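Local coordinates for protein beta-glucoside phosphorylase BglX (PDB 5VQE) that probably cleaves beta-glucosides by phosphorolysis, as a glycoside hydrolase family 3 phosphorylase, and binds a fluorinated glucose in a pocket of its TIM-barrel domain, at residues Glu3-Leu6 with Pro10-Leu13; Lys70-Phe75 with Gly102-Gly107; Val293-Ser298 with His302-Thr307; Ile541-Leu544 with Ser549-Gly552. One frame throughout, in Å; residues are numbered along the deposited sequence. Where two conformers were deposited one is given.

In the fold
Following the chain from its N terminus, contact 1 closes a short loop where helix 3-6 turns back before helix 15-27, close to helix 340-356. Contact 2 joins helix 69-82 of the TIM-barrel region to the long loop after strand 88-91. Contact 3 closes the short connection between helices 293-296 and 301-310, on the way from barrel strand 284-287 to strand 316-317. Contact 4 folds the C-terminal tail back onto helix 534-544, beside the six-stranded mixed sheet. The four follow in series, none nested or crossed. They do not touch: contacts 1 and 3 come nearest, about 17 Å between nearest atoms, and contacts 3 and 4 lie on opposite sides of the chain's centre.

Contact 1: Glu3-Leu6 with Pro10-Leu13; sequences ESIL and PYNL
Leu-6, the last residue of helix 3-6, faces Tyr-11 with its side chain and Leu-13 with its carbonyl. The backbone part is close to ideal: Leu-13 N donates to Leu-6 O over 2.9 Å, with an N-H...O angle of 164° and the donor lying in the carbonyl plane. Pro-10, four places beyond Leu-6, has no N-H to offer this carbonyl, which is taken by Leu-13 N across the loop. Packing is tight round this oxygen, since Tyr-11 CB stands 3.2 Å from Leu-6 O and Leu-13 CB lies 3.4 Å from Leu-6 O.

Beyond it, one methyl of Leu-6 sits over a face of the Tyr-11 ring, a CH-pi contact with CD2 4.1 Å from the ring centroid, displaced toward the rim. Ile-5 runs alongside the same ring: its CG2, anti to the backbone N (chi1 -66° places CG1 beside that N), comes 4.0 Å from Tyr-11 CE2. The ring hydroxyl is held by the carbonyl of Arg-349 on helix 340-356, while Ile-18 of helix 15-27 packs on Leu-6 and Leu-13. A leucine in place of Tyr-11 would probably leave the Arg-349 carbonyl without the hydroxyl and Leu-6 CD2 without the ring face it packs on.

The solvent side is much looser: at Asn-12, exposed and with left-handed backbone angles, CB points away from the helix. Chemically, one straight backbone bond ties the loop to the helix end, and apolar side chains packed beside it probably limit water's access; the same Tyr-11 ring connects to helix 340-356 through its hydroxyl.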
loop_
_atom_site.group_PDB
_atom_site.type_symbol
_atom_site.label_atom_id
_atom_site.label_comp_id
_atom_site.label_asym_id
_atom_site.label_seq_id
_atom_site.Cartn_x
_atom_site.Cartn_y
_atom_site.Cartn_z
ATOM N N GLU A 3 5.562 -20.764 25.397
ATOM C CA GLU A 3 5.603 -21.873 24.451
ATOM C C GLU A 3 4.282 -22.014 23.708
ATOM O O GLU A 3 4.267 -22.403 22.538
ATOM C CB GLU A 3 5.949 -23.174 25.176
ATOM C CG GLU A 3 7.364 -23.218 25.746
ATOM C CD GLU A 3 7.507 -22.475 27.055
ATOM O OE1 GLU A 3 6.475 -22.134 27.673
ATOM O OE2 GLU A 3 8.660 -22.234 27.471
ATOM N N SER A 4 3.168 -21.686 24.358
ATOM C CA SER A 4 1.868 -21.794 23.705
ATOM C C SER A 4 1.731 -20.815 22.544
ATOM O O SER A 4 0.937 -21.056 21.626
ATOM C CB SER A 4 0.756 -21.569 24.727
ATOM O OG SER A 4 0.846 -20.275 25.298
ATOM N N ILE A 5 2.474 -19.713 22.568
ATOM C CA ILE A 5 2.496 -18.775 21.444
ATOM C C ILE A 5 3.571 -19.146 20.435
ATOM O O ILE A 5 3.305 -19.240 19.234
ATOM C CB ILE A 5 2.707 -17.336 21.961
ATOM C CG1 ILE A 5 1.504 -16.862 22.788
ATOM C CG2 ILE A 5 2.963 -16.375 20.793
ATOM C CD1 ILE A 5 1.784 -15.616 23.592
ATOM N N LEU A 6 4.802 -19.368 20.911
ATOM C CA LEU A 6 5.964 -19.413 20.031
ATOM C C LEU A 6 6.136 -20.744 19.301
ATOM O O LEU A 6 6.851 -20.788 18.290
ATOM C CB LEU A 6 7.230 -19.101 20.834
ATOM C CG LEU A 6 7.239 -17.724 21.492
ATOM C CD1 LEU A 6 8.443 -17.575 22.393
ATOM C CD2 LEU A 6 7.230 -16.625 20.453
ATOM N N PRO A 10 1.895 -18.474 13.680
ATOM C CA PRO A 10 2.829 -18.387 12.558
ATOM C C PRO A 10 4.301 -18.334 12.986
ATOM O O PRO A 10 5.144 -17.927 12.191
ATOM C CB PRO A 10 2.429 -17.073 11.908
ATOM C CG PRO A 10 2.123 -16.209 13.087
ATOM C CD PRO A 10 1.502 -17.127 14.132
ATOM N N TYR A 11 4.594 -18.717 14.227
ATOM C CA TYR A 11 5.969 -18.733 14.725
ATOM C C TYR A 11 6.663 -20.064 14.433
ATOM O O TYR A 11 7.677 -20.100 13.735
ATOM C CB TYR A 11 5.987 -18.437 16.231
ATOM C CG TYR A 11 5.745 -16.980 16.559
ATOM C CD1 TYR A 11 6.788 -16.058 16.539
ATOM C CD2 TYR A 11 4.470 -16.521 16.875
ATOM C CE1 TYR A 11 6.571 -14.739 16.825
ATOM C CE2 TYR A 11 4.244 -15.199 17.157
ATOM C CZ TYR A 11 5.292 -14.309 17.130
ATOM O OH TYR A 11 5.051 -12.985 17.412
ATOM N N ASN A 12 6.136 -21.162 14.978
ATOM C CA ASN A 12 6.680 -22.497 14.722
ATOM C C ASN A 12 8.147 -22.593 15.132
ATOM O O ASN A 12 8.963 -23.198 14.431
ATOM C CB ASN A 12 6.529 -22.886 13.247
ATOM C CG ASN A 12 5.116 -22.700 12.725
ATOM O OD1 ASN A 12 4.883 -21.937 11.784
ATOM N ND2 ASN A 12 4.171 -23.397 13.326
ATOM N N LEU A 13 8.494 -22.000 16.273
ATOM C CA LEU A 13 9.885 -21.987 16.701
ATOM C C LEU A 13 10.272 -23.316 17.335
ATOM O O LEU A 13 9.436 -24.048 17.874
ATOM C CB LEU A 13 10.149 -20.853 17.686
ATOM C CG LEU A 13 9.916 -19.432 17.163
ATOM C CD1 LEU A 13 10.266 -18.417 18.211
ATOM C CD2 LEU A 13 10.717 -19.143 15.904
#

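Contact 2: Lys70-Phe75 with Gly102-Gly107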
loop_
_atom_site.group_PDB
_atom_site.type_symbol
_atom_site.label_atom_id
_atom_site.label_comp_id
_atom_site.label_asym_id
_atom_site.label_seq_id
_atom_site.Cartn_x
_atom_site.Cartn_y
_atom_site.Cartn_z
ATOM N N LYS A 70 21.132 1.060 -2.808
ATOM C CA LYS A 70 22.486 0.954 -2.277
ATOM C C LYS A 70 22.590 1.590 -0.898
ATOM O O LYS A 70 23.324 1.092 -0.038
ATOM C CB LYS A 70 23.480 1.592 -3.250
ATOM C CG LYS A 70 24.811 1.944 -2.629
ATOM N N ARG A 71 21.852 2.675 -0.664
ATOM C CA ARG A 71 21.848 3.308 0.651
ATOM C C ARG A 71 21.091 2.461 1.669
ATOM O O ARG A 71 21.512 2.356 2.830
ATOM C CB ARG A 71 21.242 4.709 0.559
ATOM C CG ARG A 71 22.082 5.690 -0.243
ATOM C CD ARG A 71 23.314 6.132 0.530
ATOM N NE ARG A 71 22.993 7.151 1.523
ATOM C CZ ARG A 71 23.886 7.714 2.332
ATOM N NH1 ARG A 71 25.160 7.351 2.273
ATOM N NH2 ARG A 71 23.504 8.636 3.201
ATOM N N MET A 72 19.969 1.859 1.263
ATOM C CA MET A 72 19.290 0.927 2.154
ATOM C C MET A 72 20.229 -0.182 2.600
ATOM O O MET A 72 20.246 -0.549 3.778
ATOM C CB MET A 72 18.072 0.323 1.468
ATOM C CG MET A 72 16.964 1.298 1.223
ATOM S SD MET A 72 15.457 0.496 0.683
ATOM C CE MET A 72 14.400 1.931 0.576
ATOM N N ARG A 73 21.003 -0.746 1.665
ATOM C CA ARG A 73 21.908 -1.838 2.020
ATOM C C ARG A 73 22.966 -1.365 3.005
ATOM O O ARG A 73 23.311 -2.080 3.956
ATOM C CB ARG A 73 22.571 -2.417 0.763
ATOM C CG ARG A 73 23.486 -3.616 1.047
ATOM C CD ARG A 73 24.175 -4.147 -0.211
ATOM N NE ARG A 73 24.653 -5.518 -0.009
ATOM C CZ ARG A 73 25.863 -5.849 0.436
ATOM N NH1 ARG A 73 26.759 -4.913 0.726
ATOM N NH2 ARG A 73 26.184 -7.129 0.587
ATOM N N GLU A 74 23.499 -0.165 2.789
ATOM C CA GLU A 74 24.468 0.392 3.720
ATOM C C GLU A 74 23.819 0.681 5.069
ATOM O O GLU A 74 24.402 0.392 6.122
ATOM C CB GLU A 74 25.078 1.662 3.118
ATOM C CG GLU A 74 26.173 2.296 3.947
ATOM C CD GLU A 74 26.466 3.716 3.504
ATOM O OE1 GLU A 74 26.349 4.638 4.338
ATOM O OE2 GLU A 74 26.797 3.905 2.314
ATOM N N PHE A 75 22.602 1.228 5.056
ATOM C CA PHE A 75 21.903 1.497 6.309
ATOM C C PHE A 75 21.669 0.216 7.103
ATOM O O PHE A 75 21.826 0.203 8.328
ATOM C CB PHE A 75 20.579 2.203 6.031
ATOM C CG PHE A 75 20.706 3.684 5.762
ATOM C CD1 PHE A 75 21.940 4.286 5.588
ATOM C CD2 PHE A 75 19.572 4.473 5.687
ATOM C CE1 PHE A 75 22.034 5.645 5.342
ATOM C CE2 PHE A 75 19.664 5.832 5.443
ATOM C CZ PHE A 75 20.891 6.415 5.270
ATOM N N GLY A 102 6.093 4.032 -1.611
ATOM C CA GLY A 102 6.894 3.215 -0.725
ATOM C C GLY A 102 7.913 2.415 -1.505
ATOM O O GLY A 102 8.091 2.626 -2.709
ATOM N N GLY A 103 8.573 1.476 -0.838
ATOM C CA GLY A 103 9.584 0.685 -1.501
ATOM C C GLY A 103 10.900 1.438 -1.564
ATOM O O GLY A 103 11.230 2.227 -0.680
ATOM N N MET A 104 11.657 1.194 -2.629
ATOM C CA MET A 104 12.923 1.876 -2.830
ATOM C C MET A 104 12.855 2.731 -4.087
ATOM O O MET A 104 12.032 2.513 -4.973
ATOM C CB MET A 104 14.090 0.884 -2.910
ATOM C CG MET A 104 13.970 -0.180 -3.975
ATOM S SD MET A 104 15.230 -1.482 -3.839
ATOM C CE MET A 104 14.803 -2.245 -2.293
ATOM N N GLU A 105 13.734 3.726 -4.140
ATOM C CA GLU A 105 13.696 4.699 -5.226
ATOM C C GLU A 105 13.949 4.044 -6.583
ATOM O O GLU A 105 13.327 4.418 -7.583
ATOM C CB GLU A 105 14.725 5.795 -4.944
ATOM C CG GLU A 105 14.868 6.841 -6.024
ATOM C CD GLU A 105 15.832 7.936 -5.613
ATOM O OE1 GLU A 105 15.776 8.357 -4.437
ATOM O OE2 GLU A 105 16.654 8.359 -6.453
ATOM N N ASP A 106 14.852 3.061 -6.637
ATOM C CA ASP A 106 15.313 2.499 -7.907
ATOM C C ASP A 106 15.000 1.011 -8.065
ATOM O O ASP A 106 15.674 0.320 -8.839
ATOM C CB ASP A 106 16.815 2.741 -8.070
ATOM C CG ASP A 106 17.599 2.442 -6.808
ATOM O OD1 ASP A 106 16.982 2.060 -5.787
ATOM O OD2 ASP A 106 18.838 2.609 -6.836
ATOM N N GLY A 107 13.985 0.498 -7.375
ATOM C CA GLY A 107 13.532 -0.860 -7.603
ATOM C C GLY A 107 12.589 -0.959 -8.792
ATOM O O GLY A 107 12.314 0.011 -9.497
HETATM O O HOH W 1 21.026 2.075 -5.505
#
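Met-72 and Met-104 mark the closest backbone approach, their CA atoms 8.1 Å apart, where helix 69-82 passes a loop that folds into a type I turn from Met-104 to Gly-107. The gap is bridged by side chains. Met-72 is fully extended beyond CG and ends with its methyl against the loop: CE lies 3.7 Å from Met-104 CB and 3.4 Å from Gly-103 O. That carbonyl oxygen is buried here and has no hydrogen-bonding partner in the model. Met-104 crosses Met-72 at a slant, and its bend at chi3 (65°) brings its own methyl back to the neighbouring sulfur, CE standing 4.1 Å from Met-72 SD.

The helix connects the adjacent parallel strands 61-64 and 88-91, a beta-alpha-beta crossover of the TIM barrel, and the loop springs from the second of these strands. Gly-103 lies about 10 Å from the bound 2-deoxy-2-fluoroglucose and is not in contact with it. At the backbone angles of Gly-103 any CB would be driven against the carbonyl O of Gly-102. Tyr-64, Phe-67 and Val-139 also touch Met-72.

At the edge of the contact the link is polar. Asp-106 OD1 binds the backbone N of Ala-69, and a water accepts from Lys-70 N over 2.9 Å while donating to Asp-106 OD2 over 2.6 Å.

Contact 3: Val293-Ser298 with His302-Thr307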
loop_
_atom_site.group_PDB
_atom_site.type_symbol
_atom_site.label_atom_id
_atom_site.label_comp_id
_atom_site.label_asym_id
_atom_site.label_seq_id
_atom_site.Cartn_x
_atom_site.Cartn_y
_atom_site.Cartn_z
ATOM N N VAL A 293 -3.572 11.565 12.058
ATOM C CA VAL A 293 -4.653 12.231 12.771
ATOM C C VAL A 293 -5.603 11.214 13.385
ATOM O O VAL A 293 -6.079 11.392 14.512
ATOM C CB VAL A 293 -5.386 13.194 11.821
ATOM C CG1 VAL A 293 -6.513 13.899 12.546
ATOM C CG2 VAL A 293 -4.404 14.207 11.222
ATOM N N GLY A 294 -5.902 10.135 12.655
ATOM C CA GLY A 294 -6.794 9.116 13.179
ATOM C C GLY A 294 -6.359 8.574 14.523
ATOM O O GLY A 294 -7.199 8.236 15.363
ATOM N N TYR A 295 -5.047 8.496 14.753
ATOM C CA TYR A 295 -4.539 8.094 16.059
ATOM C C TYR A 295 -4.536 9.265 17.029
ATOM O O TYR A 295 -5.109 9.176 18.120
ATOM C CB TYR A 295 -3.127 7.524 15.922
ATOM C CG TYR A 295 -2.611 6.843 17.167
ATOM C CD1 TYR A 295 -1.749 7.498 18.036
ATOM C CD2 TYR A 295 -3.005 5.548 17.484
ATOM C CE1 TYR A 295 -1.276 6.878 19.188
ATOM C CE2 TYR A 295 -2.542 4.915 18.627
ATOM C CZ TYR A 295 -1.670 5.584 19.475
ATOM O OH TYR A 295 -1.207 4.953 20.611
ATOM N N THR A 296 -3.908 10.380 16.635
ATOM C CA THR A 296 -3.644 11.459 17.585
ATOM C C THR A 296 -4.925 12.077 18.116
ATOM O O THR A 296 -4.957 12.539 19.264
ATOM C CB THR A 296 -2.788 12.554 16.945
ATOM O OG1 THR A 296 -3.478 13.106 15.813
ATOM C CG2 THR A 296 -1.421 12.016 16.506
ATOM N N CYS A 297 -5.985 12.109 17.308
ATOM C CA CYS A 297 -7.212 12.778 17.718
ATOM C C CYS A 297 -8.105 11.912 18.592
ATOM O O CYS A 297 -9.116 12.412 19.097
ATOM C CB CYS A 297 -8.003 13.227 16.489
ATOM S SG CYS A 297 -8.954 11.898 15.715
ATOM N N SER A 298 -7.760 10.642 18.802
ATOM C CA SER A 298 -8.668 9.727 19.476
ATOM C C SER A 298 -8.501 9.701 20.985
ATOM O O SER A 298 -9.415 9.244 21.680
ATOM C CB SER A 298 -8.483 8.300 18.942
ATOM O OG SER A 298 -8.927 8.200 17.603
ATOM N N HIS A 302 -0.215 10.906 25.697
ATOM C CA HIS A 302 0.503 10.299 26.815
ATOM C C HIS A 302 -0.224 9.062 27.333
ATOM O O HIS A 302 0.422 8.123 27.812
ATOM C CB HIS A 302 0.753 11.330 27.930
ATOM C CG HIS A 302 -0.470 11.768 28.674
ATOM N ND1 HIS A 302 -1.204 12.878 28.313
ATOM C CD2 HIS A 302 -1.053 11.279 29.795
ATOM C CE1 HIS A 302 -2.207 13.033 29.159
ATOM N NE2 HIS A 302 -2.139 12.075 30.066
ATOM N N GLU A 303 -1.551 9.030 27.221
ATOM C CA GLU A 303 -2.319 7.837 27.554
ATOM C C GLU A 303 -2.348 6.834 26.405
ATOM O O GLU A 303 -2.369 5.621 26.650
ATOM C CB GLU A 303 -3.763 8.209 27.909
ATOM C CG GLU A 303 -3.933 9.068 29.152
ATOM C CD GLU A 303 -5.328 9.688 29.241
ATOM O OE1 GLU A 303 -6.226 9.277 28.467
ATOM O OE2 GLU A 303 -5.523 10.595 30.077
ATOM N N ALA A 304 -2.357 7.318 25.158
ATOM C CA ALA A 304 -2.630 6.448 24.014
ATOM C C ALA A 304 -1.519 5.429 23.809
ATOM O O ALA A 304 -1.788 4.246 23.572
ATOM C CB ALA A 304 -2.816 7.281 22.749
ATOM N N LEU A 305 -0.264 5.869 23.873
ATOM C CA LEU A 305 0.841 4.987 23.505
ATOM C C LEU A 305 0.887 3.735 24.371
ATOM O O LEU A 305 0.894 2.627 23.807
ATOM C CB LEU A 305 2.155 5.779 23.531
ATOM C CG LEU A 305 2.194 6.963 22.541
ATOM C CD1 LEU A 305 3.488 7.745 22.630
ATOM C CD2 LEU A 305 1.992 6.520 21.089
ATOM N N PRO A 306 0.888 3.812 25.705
ATOM C CA PRO A 306 0.838 2.568 26.485
ATOM C C PRO A 306 -0.482 1.843 26.349
ATOM O O PRO A 306 -0.511 0.611 26.439
ATOM C CB PRO A 306 1.080 3.041 27.922
ATOM C CG PRO A 306 0.657 4.475 27.930
ATOM C CD PRO A 306 0.973 5.004 26.569
ATOM N N THR A 307 -1.578 2.567 26.115
ATOM C CA THR A 307 -2.878 1.917 26.006
ATOM C C THR A 307 -2.955 1.045 24.761
ATOM O O THR A 307 -3.561 -0.033 24.795
ATOM C CB THR A 307 -3.993 2.964 26.007
ATOM O OG1 THR A 307 -4.054 3.607 27.291
ATOM C CG2 THR A 307 -5.349 2.338 25.696
#
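Tyr-295 holds CG opposite its backbone N (chi1 -169°), which swings its ring out from helix 293-296 to Ala-304 and Leu-305 on the neighbouring helix, while Leu-305 has CG opposite its carbonyl carbon (chi1 -61°) and brings CD2 to the same ring. The side chains of Tyr-295 and Leu-305 cross at about a right angle: Tyr-295 CE1 lies 3.8 Å from Leu-305 CD2, and Tyr-295 CZ lies 3.9 Å from Ala-304 CB. Both methyls approach the ring obliquely. The hydroxyl lies against the helix backbone, with 3.1 Å between Tyr-295 OH and Ala-304 O, and is hydrogen-bonded to Ser-308 OG one turn on.

The two helices belong to the link between TIM-barrel strands 284-287 and 316-317, and Leu-316 touches both Tyr-295 and Leu-305. The Tyr-295 side chain is about 9 Å from the bound sugar, and its ring meets that of His-242. Beside the Pro-306 kink, Thr-307 OG1 reaches Glu-303 O over 2.7 Å from above the carbonyl plane, and this oxygen also accepts a bond from Thr-307 N.

Replacing Tyr-295 by an alanine is likely to open a gap between the helices and leave Ser-308 OG without the tyrosine hydroxyl. Chemically, the ring supplies apolar contact to Ala-304 and Leu-305, and its hydroxyl is satisfied by Ser-308.

Contact 4: Ile541-Leu544 with Ser549-Gly552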
loop_
_atom_site.group_PDB
_atom_site.type_symbol
_atom_site.label_atom_id
_atom_site.label_comp_id
_atom_site.label_asym_id
_atom_site.label_seq_id
_atom_site.Cartn_x
_atom_site.Cartn_y
_atom_site.Cartn_z
ATOM N N ILE A 541 -0.023 1.320 -25.788
ATOM C CA ILE A 541 0.224 1.602 -27.198
ATOM C C ILE A 541 -0.068 0.371 -28.042
ATOM O O ILE A 541 -0.776 0.447 -29.050
ATOM C CB ILE A 541 1.669 2.096 -27.394
ATOM C CG1 ILE A 541 1.803 3.548 -26.929
ATOM C CG2 ILE A 541 2.126 1.942 -28.853
ATOM C CD1 ILE A 541 1.061 4.573 -27.798
ATOM N N GLU A 542 0.473 -0.787 -27.643
ATOM C CA GLU A 542 0.250 -1.995 -28.428
ATOM C C GLU A 542 -1.236 -2.276 -28.586
ATOM O O GLU A 542 -1.689 -2.682 -29.661
ATOM C CB GLU A 542 0.964 -3.186 -27.785
ATOM C CG GLU A 542 2.468 -3.030 -27.714
ATOM C CD GLU A 542 3.087 -2.823 -29.085
ATOM O OE1 GLU A 542 2.785 -3.628 -29.984
ATOM O OE2 GLU A 542 3.850 -1.848 -29.269
ATOM N N LYS A 543 -2.018 -2.050 -27.532
ATOM C CA LYS A 543 -3.425 -2.418 -27.582
ATOM C C LYS A 543 -4.248 -1.386 -28.342
ATOM O O LYS A 543 -5.188 -1.742 -29.062
ATOM C CB LYS A 543 -3.943 -2.612 -26.160
ATOM C CG LYS A 543 -3.358 -3.852 -25.489
ATOM C CD LYS A 543 -3.518 -3.816 -23.974
ATOM C CE LYS A 543 -2.677 -4.888 -23.299
ATOM N NZ LYS A 543 -2.965 -6.251 -23.828
ATOM N N LEU A 544 -3.915 -0.104 -28.199
ATOM C CA LEU A 544 -4.614 0.919 -28.967
ATOM C C LEU A 544 -4.397 0.724 -30.462
ATOM O O LEU A 544 -5.316 0.931 -31.260
ATOM C CB LEU A 544 -4.146 2.306 -28.543
ATOM C CG LEU A 544 -4.535 2.725 -27.127
ATOM C CD1 LEU A 544 -3.871 4.048 -26.774
ATOM C CD2 LEU A 544 -6.032 2.818 -26.973
ATOM N N SER A 549 -4.413 -7.715 -27.793
ATOM C CA SER A 549 -5.807 -7.700 -27.381
ATOM C C SER A 549 -5.946 -7.124 -25.975
ATOM O O SER A 549 -5.014 -7.166 -25.166
ATOM C CB SER A 549 -6.392 -9.110 -27.417
ATOM O OG SER A 549 -5.652 -9.977 -26.581
ATOM N N PHE A 550 -7.122 -6.568 -25.696
ATOM C CA PHE A 550 -7.487 -6.189 -24.334
ATOM C C PHE A 550 -7.909 -7.438 -23.576
ATOM O O PHE A 550 -8.814 -8.162 -24.007
ATOM C CB PHE A 550 -8.608 -5.155 -24.335
ATOM C CG PHE A 550 -8.179 -3.810 -24.820
ATOM C CD1 PHE A 550 -7.533 -2.929 -23.972
ATOM C CD2 PHE A 550 -8.411 -3.428 -26.131
ATOM C CE1 PHE A 550 -7.130 -1.688 -24.416
ATOM C CE2 PHE A 550 -8.013 -2.189 -26.585
ATOM C CZ PHE A 550 -7.370 -1.313 -25.726
ATOM N N LYS A 551 -7.243 -7.693 -22.454
ATOM C CA LYS A 551 -7.440 -8.910 -21.691
ATOM C C LYS A 551 -7.906 -8.666 -20.264
ATOM O O LYS A 551 -8.342 -9.620 -19.607
ATOM C CB LYS A 551 -6.132 -9.714 -21.640
ATOM C CG LYS A 551 -5.531 -10.019 -23.005
ATOM C CD LYS A 551 -4.123 -10.581 -22.864
ATOM C CE LYS A 551 -3.494 -10.907 -24.225
ATOM N NZ LYS A 551 -3.059 -9.688 -24.973
ATOM N N GLY A 552 -7.819 -7.436 -19.764
ATOM C CA GLY A 552 -8.143 -7.184 -18.374
ATOM C C GLY A 552 -9.623 -7.336 -18.090
ATOM O O GLY A 552 -10.471 -7.123 -18.949
HETATM O O HOH W 2 -5.146 -6.063 -21.638
#
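Lys-543 and Ser-549 come nearest along the backbone, CA to CA 5.8 Å, where the chain leaves helix 534-544 and turns back past its end as an irregular tail. This helix follows strand 525-528 of the mixed six-stranded sheet in the C-terminal alpha/beta domain, and Phe-550 also rests on Ile-527 of that strand.

Lys-543 carries the contact at both ends of its side chain. Its CB sits over one face of the Phe-550 ring as a CH-pi contact, 3.9 Å from the centroid and 22° off the ring normal. Further out the chain bends at chi4 (-55°), turning NZ onto the tail: Lys-543 NZ donates to Ser-549 O over 2.6 Å and also bonds Ser-548 OG.

The same carbonyl takes a second ammonium, Lys-551 NZ, at 3.2 Å from Ser-549 O, and Lys-551 NZ also binds Ser-549 OG. The two lysine nitrogens share the carboxylate oxygen OD1 of Asp-389 through salt bridges, which probably offsets their mutual charge and allows 3.6 Å between Lys-543 NZ and Lys-551 NZ. A water accepts from Lys-551 N and, weakly, from Lys-543 NZ. At Ser-549 O the two ammonium groups arrive from opposite faces of the carbonyl plane.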